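Like-Sm ribonucleoprotein core (Methanococcus vannielii SB, PDB 5MKI) forms a ring of seven subunits of the Sm/Lsm family, binds uridine nucleotide and calcium ions, and probably binds RNA. Local coordinates at residues Val19-Lys24 against Asp65-Val70. Sequence-based numbering, arbitrary orientation.
Sequences VTVYLK and DNVLYV
Tyr22 and Tyr69 meet ring to ring. CE1 of Tyr69 sits over one face of the Tyr22 ring, 3.5 Å from CG of Tyr22, and the two planes are turned 57° apart. The carbonyl O of Tyr69 lies at the edge of the Tyr22 ring, in its plane. CG of Tyr22 stands anti to its carbonyl carbon (chi1 -66°), which brings the ring beside Tyr69. An alanine in place of Tyr22 would probably leave the Tyr69 ring without this partner and freer to turn.

The backbones pair antiparallel around a classic beta bulge, with Leu68 and Tyr69 both opposite Tyr22. Tyr22 N donates to Tyr69 O at 2.9 Å. Tyr22 O takes Leu68 N at 2.7 Å and, weakly, Tyr69 N. Beyond the bulge, Lys24 N bonds to Asn66 O at 2.8 Å. The Lys24 chain bends at its last torsion (chi4 65°). Its NZ donates to Asp65 O at 2.7 Å and to Val67 O at 3.0 Å, from above both carbonyl planes. On the face away from the tyrosines, CG1 of Val21 touches CG2 of Val67 at 3.7 Å, and Val70 lies alongside Val21.

Asp65, a residue of the UMP site, is held through its backbone O by Lys24. No nucleotide is bound in this chain. ND2 of Asn66 bonds to Arg63 O of its own chain and to Val67 O of a neighbouring subunit. Strand 28-36 flanks strand 18-23, and Leu44 of strand 42-44 packs on Val19 and Val21. Tyr69 and Val70 pair with a strand of another subunit, which continues the Sm-fold sheet around the ring.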
loop_
_atom_site.group_PDB
_atom_site.type_symbol
_atom_site.label_atom_id
_atom_site.label_comp_id
_atom_site.label_asym_id
_atom_site.label_seq_id
_atom_site.Cartn_x
_atom_site.Cartn_y
_atom_site.Cartn_z
ATOM N N VAL A 19 13.863 -1.978 -23.405
ATOM C CA VAL A 19 13.821 -2.639 -22.106
ATOM C C VAL A 19 12.552 -3.470 -22.013
ATOM O O VAL A 19 11.567 -3.228 -22.709
ATOM C CB VAL A 19 13.912 -1.639 -20.931
ATOM C CG1 VAL A 19 15.206 -0.820 -21.056
ATOM C CG2 VAL A 19 12.658 -0.737 -20.868
ATOM N N THR A 20 12.603 -4.474 -21.154
ATOM C CA THR A 20 11.461 -5.315 -20.825
ATOM C C THR A 20 11.070 -5.037 -19.378
ATOM O O THR A 20 11.874 -5.263 -18.470
ATOM C CB THR A 20 11.802 -6.792 -21.017
ATOM O OG1 THR A 20 12.294 -6.975 -22.348
ATOM C CG2 THR A 20 10.581 -7.675 -20.807
ATOM N N VAL A 21 9.853 -4.543 -19.174
ATOM C CA VAL A 21 9.322 -4.252 -17.841
ATOM C C VAL A 21 8.387 -5.387 -17.448
ATOM O O VAL A 21 7.314 -5.545 -18.039
ATOM C CB VAL A 21 8.586 -2.904 -17.789
ATOM C CG1 VAL A 21 8.095 -2.614 -16.337
ATOM C CG2 VAL A 21 9.471 -1.781 -18.288
ATOM N N TYR A 22 8.784 -6.167 -16.445
ATOM C CA TYR A 22 7.929 -7.199 -15.859
ATOM C C TYR A 22 7.023 -6.600 -14.781
ATOM O O TYR A 22 7.502 -5.948 -13.850
ATOM C CB TYR A 22 8.767 -8.315 -15.237
ATOM C CG TYR A 22 9.570 -9.138 -16.224
ATOM C CD1 TYR A 22 10.785 -8.674 -16.725
ATOM C CD2 TYR A 22 9.120 -10.387 -16.642
ATOM C CE1 TYR A 22 11.523 -9.433 -17.621
ATOM C CE2 TYR A 22 9.858 -11.157 -17.533
ATOM C CZ TYR A 22 11.056 -10.675 -18.022
ATOM O OH TYR A 22 11.790 -11.437 -18.913
ATOM N N LEU A 23 5.726 -6.865 -14.888
ATOM C CA LEU A 23 4.719 -6.324 -13.991
ATOM C C LEU A 23 4.267 -7.385 -12.990
ATOM O O LEU A 23 4.413 -8.589 -13.214
ATOM C CB LEU A 23 3.527 -5.802 -14.789
ATOM C CG LEU A 23 3.848 -4.675 -15.774
ATOM C CD1 LEU A 23 2.553 -4.111 -16.379
ATOM C CD2 LEU A 23 4.645 -3.580 -15.072
ATOM N N LYS A 24 3.693 -6.913 -11.877
ATOM C CA LYS A 24 3.324 -7.810 -10.782
ATOM C C LYS A 24 2.297 -8.851 -11.203
ATOM O O LYS A 24 2.251 -9.944 -10.625
ATOM C CB LYS A 24 2.781 -7.002 -9.605
ATOM C CG LYS A 24 3.823 -6.202 -8.866
ATOM C CD LYS A 24 3.162 -5.295 -7.850
ATOM C CE LYS A 24 4.184 -4.710 -6.886
ATOM N NZ LYS A 24 5.154 -3.796 -7.586
ATOM N N ASP A 65 4.611 1.478 -9.433
ATOM C CA ASP A 65 4.145 0.583 -8.374
ATOM C C ASP A 65 3.691 -0.770 -8.906
ATOM O O ASP A 65 3.535 -1.712 -8.121
ATOM C CB ASP A 65 2.993 1.216 -7.581
ATOM C CG ASP A 65 1.641 1.015 -8.251
ATOM O OD1 ASP A 65 1.570 1.097 -9.498
ATOM O OD2 ASP A 65 0.646 0.763 -7.538
ATOM N N ASN A 66 3.452 -0.886 -10.211
ATOM C CA ASN A 66 3.116 -2.170 -10.810
ATOM C C ASN A 66 4.351 -3.017 -11.115
ATOM O O ASN A 66 4.203 -4.200 -11.439
ATOM C CB ASN A 66 2.315 -1.962 -12.107
ATOM C CG ASN A 66 1.039 -1.122 -11.906
ATOM O OD1 ASN A 66 0.088 -1.580 -11.291
ATOM N ND2 ASN A 66 1.016 0.094 -12.460
ATOM N N VAL A 67 5.554 -2.452 -11.008
ATOM C CA VAL A 67 6.743 -3.073 -11.600
ATOM C C VAL A 67 7.297 -4.142 -10.669
ATOM O O VAL A 67 7.458 -3.916 -9.464
ATOM C CB VAL A 67 7.813 -2.018 -11.918
ATOM C CG1 VAL A 67 9.137 -2.702 -12.334
ATOM C CG2 VAL A 67 7.321 -1.085 -13.034
ATOM N N LEU A 68 7.587 -5.311 -11.236
ATOM C CA LEU A 68 8.271 -6.389 -10.536
ATOM C C LEU A 68 9.783 -6.227 -10.683
ATOM O O LEU A 68 10.491 -6.043 -9.686
ATOM C CB LEU A 68 7.795 -7.740 -11.084
ATOM C CG LEU A 68 7.927 -9.003 -10.235
ATOM C CD1 LEU A 68 7.100 -8.873 -8.950
ATOM C CD2 LEU A 68 7.483 -10.222 -11.051
ATOM N N TYR A 69 10.282 -6.284 -11.922
ATOM C CA TYR A 69 11.663 -5.930 -12.248
ATOM C C TYR A 69 11.736 -5.524 -13.715
ATOM O O TYR A 69 10.865 -5.872 -14.515
ATOM C CB TYR A 69 12.654 -7.071 -11.968
ATOM C CG TYR A 69 12.144 -8.495 -12.135
ATOM C CD1 TYR A 69 11.886 -9.042 -13.399
ATOM C CD2 TYR A 69 11.966 -9.309 -11.030
ATOM C CE1 TYR A 69 11.428 -10.353 -13.532
ATOM C CE2 TYR A 69 11.520 -10.608 -11.154
ATOM C CZ TYR A 69 11.256 -11.133 -12.397
ATOM O OH TYR A 69 10.808 -12.439 -12.478
ATOM N N VAL A 70 12.781 -4.773 -14.052
ATOM C CA VAL A 70 13.053 -4.337 -15.417
ATOM C C VAL A 70 14.329 -5.031 -15.896
ATOM O O VAL A 70 15.341 -5.049 -15.178
ATOM C CB VAL A 70 13.178 -2.803 -15.500
ATOM C CG1 VAL A 70 13.362 -2.366 -16.918
ATOM C CG2 VAL A 70 11.932 -2.122 -14.900
#